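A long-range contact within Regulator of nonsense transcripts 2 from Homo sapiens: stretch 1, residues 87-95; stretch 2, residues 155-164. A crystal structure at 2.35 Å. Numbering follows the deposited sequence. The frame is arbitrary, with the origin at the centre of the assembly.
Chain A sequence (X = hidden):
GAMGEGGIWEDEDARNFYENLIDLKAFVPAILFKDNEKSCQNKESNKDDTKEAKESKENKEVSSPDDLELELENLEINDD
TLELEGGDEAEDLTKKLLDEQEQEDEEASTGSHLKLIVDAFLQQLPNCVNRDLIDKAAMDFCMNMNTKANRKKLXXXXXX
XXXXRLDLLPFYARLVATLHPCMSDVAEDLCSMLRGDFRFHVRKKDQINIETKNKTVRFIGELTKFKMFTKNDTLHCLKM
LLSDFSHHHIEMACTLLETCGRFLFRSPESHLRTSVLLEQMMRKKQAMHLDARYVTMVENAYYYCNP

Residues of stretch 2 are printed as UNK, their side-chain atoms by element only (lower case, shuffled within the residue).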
# COMPACT_ATOMS: atom_id res chain seq x y z
N GLY A 87 -15.89 3.28 0.80
CA GLY A 87 -14.87 2.24 0.79
C GLY A 87 -15.48 0.85 0.61
O GLY A 87 -16.53 0.71 -0.03
N ASP A 88 -14.81 -0.16 1.17
CA ASP A 88 -15.30 -1.55 1.19
C ASP A 88 -15.83 -1.96 2.56
O ASP A 88 -15.74 -1.19 3.54
CB ASP A 88 -14.22 -2.54 0.71
CG ASP A 88 -12.82 -2.21 1.24
OD1 ASP A 88 -12.67 -1.74 2.37
OD2 ASP A 88 -11.84 -2.43 0.49
N GLU A 89 -16.39 -3.17 2.63
CA GLU A 89 -16.82 -3.79 3.89
C GLU A 89 -15.68 -3.81 4.92
O GLU A 89 -15.92 -3.57 6.09
CB GLU A 89 -17.30 -5.23 3.64
CG GLU A 89 -18.58 -5.36 2.83
CD GLU A 89 -18.37 -5.65 1.35
OE1 GLU A 89 -17.56 -4.95 0.68
OE2 GLU A 89 -19.03 -6.58 0.84
N ALA A 90 -14.45 -4.06 4.46
CA ALA A 90 -13.27 -4.16 5.34
C ALA A 90 -13.00 -2.85 6.09
O ALA A 90 -12.79 -2.85 7.29
CB ALA A 90 -12.04 -4.58 4.54
N GLU A 91 -13.04 -1.74 5.36
CA GLU A 91 -12.89 -0.40 5.94
C GLU A 91 -14.05 0.01 6.82
O GLU A 91 -13.84 0.72 7.80
CB GLU A 91 -12.69 0.65 4.84
CG GLU A 91 -11.32 0.57 4.20
CD GLU A 91 -11.27 1.20 2.82
OE1 GLU A 91 -11.80 2.32 2.63
OE2 GLU A 91 -10.68 0.54 1.94
N ASP A 92 -15.28 -0.39 6.47
CA ASP A 92 -16.43 -0.09 7.32
C ASP A 92 -16.31 -0.80 8.68
O ASP A 92 -16.49 -0.18 9.73
CB ASP A 92 -17.74 -0.52 6.65
CG ASP A 92 -18.98 -0.15 7.48
OD1 ASP A 92 -19.42 1.03 7.46
OD2 ASP A 92 -19.51 -1.05 8.18
N LEU A 93 -16.05 -2.10 8.63
CA LEU A 93 -15.82 -2.91 9.81
C LEU A 93 -14.66 -2.36 10.66
O LEU A 93 -14.81 -2.19 11.86
CB LEU A 93 -15.53 -4.36 9.40
CG LEU A 93 -15.12 -5.36 10.48
CD1 LEU A 93 -16.04 -5.30 11.71
CD2 LEU A 93 -15.10 -6.75 9.85
N THR A 94 -13.52 -2.08 10.02
CA THR A 94 -12.41 -1.44 10.72
C THR A 94 -12.78 -0.09 11.37
O THR A 94 -12.37 0.18 12.51
CB THR A 94 -11.18 -1.27 9.81
OG1 THR A 94 -10.81 -2.54 9.28
CG2 THR A 94 -9.98 -0.68 10.58
N LYS A 95 -13.54 0.74 10.65
CA LYS A 95 -13.94 2.07 11.15
C LYS A 95 -14.82 1.97 12.40
O LYS A 95 -14.70 2.80 13.31
CB LYS A 95 -14.68 2.87 10.07
CG LYS A 95 -14.98 4.30 10.48
CD LYS A 95 -15.62 5.10 9.35
CE LYS A 95 -15.92 6.53 9.79
NZ LYS A 95 -16.61 7.33 8.73
N UNK A 155 -2.49 1.43 12.97
CA UNK A 155 -2.70 0.48 11.88
C UNK A 155 -4.09 0.66 11.27
O UNK A 155 -4.25 0.75 10.06
c UNK A 155 -2.50 -0.96 12.37
c UNK A 155 -3.14 -1.94 11.40
c UNK A 155 -1.03 -1.29 12.55
N UNK A 156 -5.09 0.79 12.12
CA UNK A 156 -6.45 0.88 11.65
C UNK A 156 -6.76 2.22 10.99
O UNK A 156 -7.53 2.29 10.03
n UNK A 156 -7.87 -2.26 15.24
c UNK A 156 -7.43 0.60 12.79
c UNK A 156 -7.38 -0.84 13.27
c UNK A 156 -8.59 -2.83 16.22
c UNK A 156 -8.25 -1.05 14.51
n UNK A 156 -8.14 -3.92 16.81
n UNK A 156 -9.74 -2.32 16.62
N UNK A 157 -6.15 3.29 11.49
CA UNK A 157 -6.30 4.60 10.85
C UNK A 157 -5.57 4.65 9.52
O UNK A 157 -6.06 5.25 8.58
c UNK A 157 -5.82 5.73 11.75
N UNK A 158 -4.39 4.04 9.43
CA UNK A 158 -3.70 3.92 8.15
C UNK A 158 -4.55 3.13 7.13
O UNK A 158 -4.64 3.52 5.98
c UNK A 158 -2.35 3.26 8.35
c UNK A 158 -0.04 3.34 9.29
c UNK A 158 -1.40 4.01 9.27
c UNK A 158 -1.27 5.45 8.78
N UNK A 159 -5.23 2.07 7.57
CA UNK A 159 -5.94 1.17 6.65
C UNK A 159 -7.20 1.82 6.07
O UNK A 159 -7.59 1.53 4.93
c UNK A 159 -8.47 -1.19 6.65
c UNK A 159 -7.19 -2.84 4.83
c UNK A 159 -8.56 -2.93 4.98
c UNK A 159 -9.20 -2.09 5.90
c UNK A 159 -7.09 -1.11 6.51
c UNK A 159 -6.29 -0.15 7.36
c UNK A 159 -6.46 -1.94 5.59
N UNK A 160 -7.86 2.68 6.85
CA UNK A 160 -9.06 3.35 6.34
C UNK A 160 -8.75 4.68 5.64
O UNK A 160 -9.64 5.50 5.55
c UNK A 160 -10.78 4.70 9.59
c UNK A 160 -10.71 2.25 7.93
c UNK A 160 -9.71 4.47 8.54
c UNK A 160 -10.18 3.58 7.40
N UNK A 161 -7.53 4.89 5.14
CA UNK A 161 -7.29 5.99 4.18
C UNK A 161 -8.47 6.08 3.21
O UNK A 161 -8.87 5.07 2.63
c UNK A 161 -5.54 4.40 3.21
c UNK A 161 -6.06 5.83 3.26
c UNK A 161 -4.97 6.80 3.63
N UNK A 162 -9.05 7.27 3.03
CA UNK A 162 -10.11 7.39 2.01
C UNK A 162 -9.60 7.27 0.55
O UNK A 162 -8.48 7.71 0.23
c UNK A 162 -8.79 8.55 3.72
c UNK A 162 -10.70 8.76 2.29
c UNK A 162 -9.58 9.53 2.91
N UNK A 163 -10.42 6.68 -0.33
CA UNK A 163 -10.06 6.53 -1.77
C UNK A 163 -9.78 7.86 -2.48
O UNK A 163 -9.04 7.90 -3.46
c UNK A 163 -12.47 6.53 -2.76
n UNK A 163 -15.52 4.52 -1.94
n UNK A 163 -14.84 6.23 -3.38
n UNK A 163 -16.96 6.21 -2.49
c UNK A 163 -15.76 5.65 -2.60
c UNK A 163 -13.48 5.73 -3.59
c UNK A 163 -11.16 5.76 -2.54
N UNK A 164 -10.36 8.93 -1.96
CA UNK A 164 -10.24 10.27 -2.51
C UNK A 164 -8.93 10.98 -2.11
O UNK A 164 -8.65 12.11 -2.56
c UNK A 164 -12.78 10.32 -1.92
n UNK A 164 -13.66 8.72 -0.28
o UNK A 164 -12.72 10.61 0.48
c UNK A 164 -11.47 11.11 -2.09
c UNK A 164 -13.05 9.89 -0.46

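Position 155 carries three side-chain carbons, one bearing the other two, and none of them makes contact with stretch 1; with its branch at CB it is Val-155. It lies in the helix that runs to position 159. At position 156 three carbons lead to a nitrogen and then to a carbon bearing two further nitrogens, a guanidinium. The CA-to-CB bond points toward stretch 1, and the first carbon, CB, packs against Thr-94 CG2, so this is Arg-156. Its CB lies 3.6 Å from Thr-94 CG2, while the extended chain carries the charged group onward. Position 157 has a single side-chain carbon, directed away from stretch 1: Ala-157. Position 158 has four carbons forked at the second, out of reach of stretch 1; the pattern is that of leucine, Leu-158.

Position 159 shows one carbon followed by a ring of six carbons, with no oxygen attached. Ring carbons meet Ala-90 CB, Glu-91 CG and Thr-94 OG1, and the residue is Phe-159. Although its CB is set sideways, the t rotamer brings the ring to the first helix. Ala-90 CB meets the ring edge, 3.9 Å from Phe-159 CZ, and Glu-91 CG and Thr-94 OG1 approach obliquely, at 3.8 Å from CE2 and CD2 of Phe-159 respectively. Position 160 has four carbons forked at the first, one arm two carbons long; the carbon of the shorter arm approaches Glu-91 O and Thr-94 CG2. This is Ile-160. Its CG2 lies 3.5 Å from Glu-91 O and 4.0 Å from Thr-94 CG2, just where the chain leaves helical geometry.

Three carbons with a fork at the first, CB pointing away, make position 161 Val-161. At position 162 three carbons close a ring onto the backbone nitrogen, also turned away, so it is Pro-162. Position 163 repeats the guanidinium pattern, a terminal nitrogen coming near Gly-87 N, and is Arg-163; its NH1 lies 3.0 Å from Gly-87 N, which sits near the guanidinium plane. Position 164 has three carbons, the third carrying one oxygen and one nitrogen, and makes no contact. This fits an amide, Gln-164.

The contact is mainly one of packing, burying 430 Å² in total, with no clear hydrogen bond between the stretches. The helix axes run at 143° and approach to 9.8 Å, and the closest backbone pairing, Glu-91 CA to Ile-160 CA at 5.4 Å, falls where the second helix has ended. Successive turns of the first helix present Ala-90, Glu-91 and Thr-94 to Phe-159 and Ile-160. Thr-94 OG1 donates to Ala-90 O at 2.8 Å, satisfying its hydroxyl within its own helix, while Asp-88 OD1 caps the helix start by accepting from Glu-91 N at 3.0 Å.

Stretch 2 (155-164) VRALFIVPRQ
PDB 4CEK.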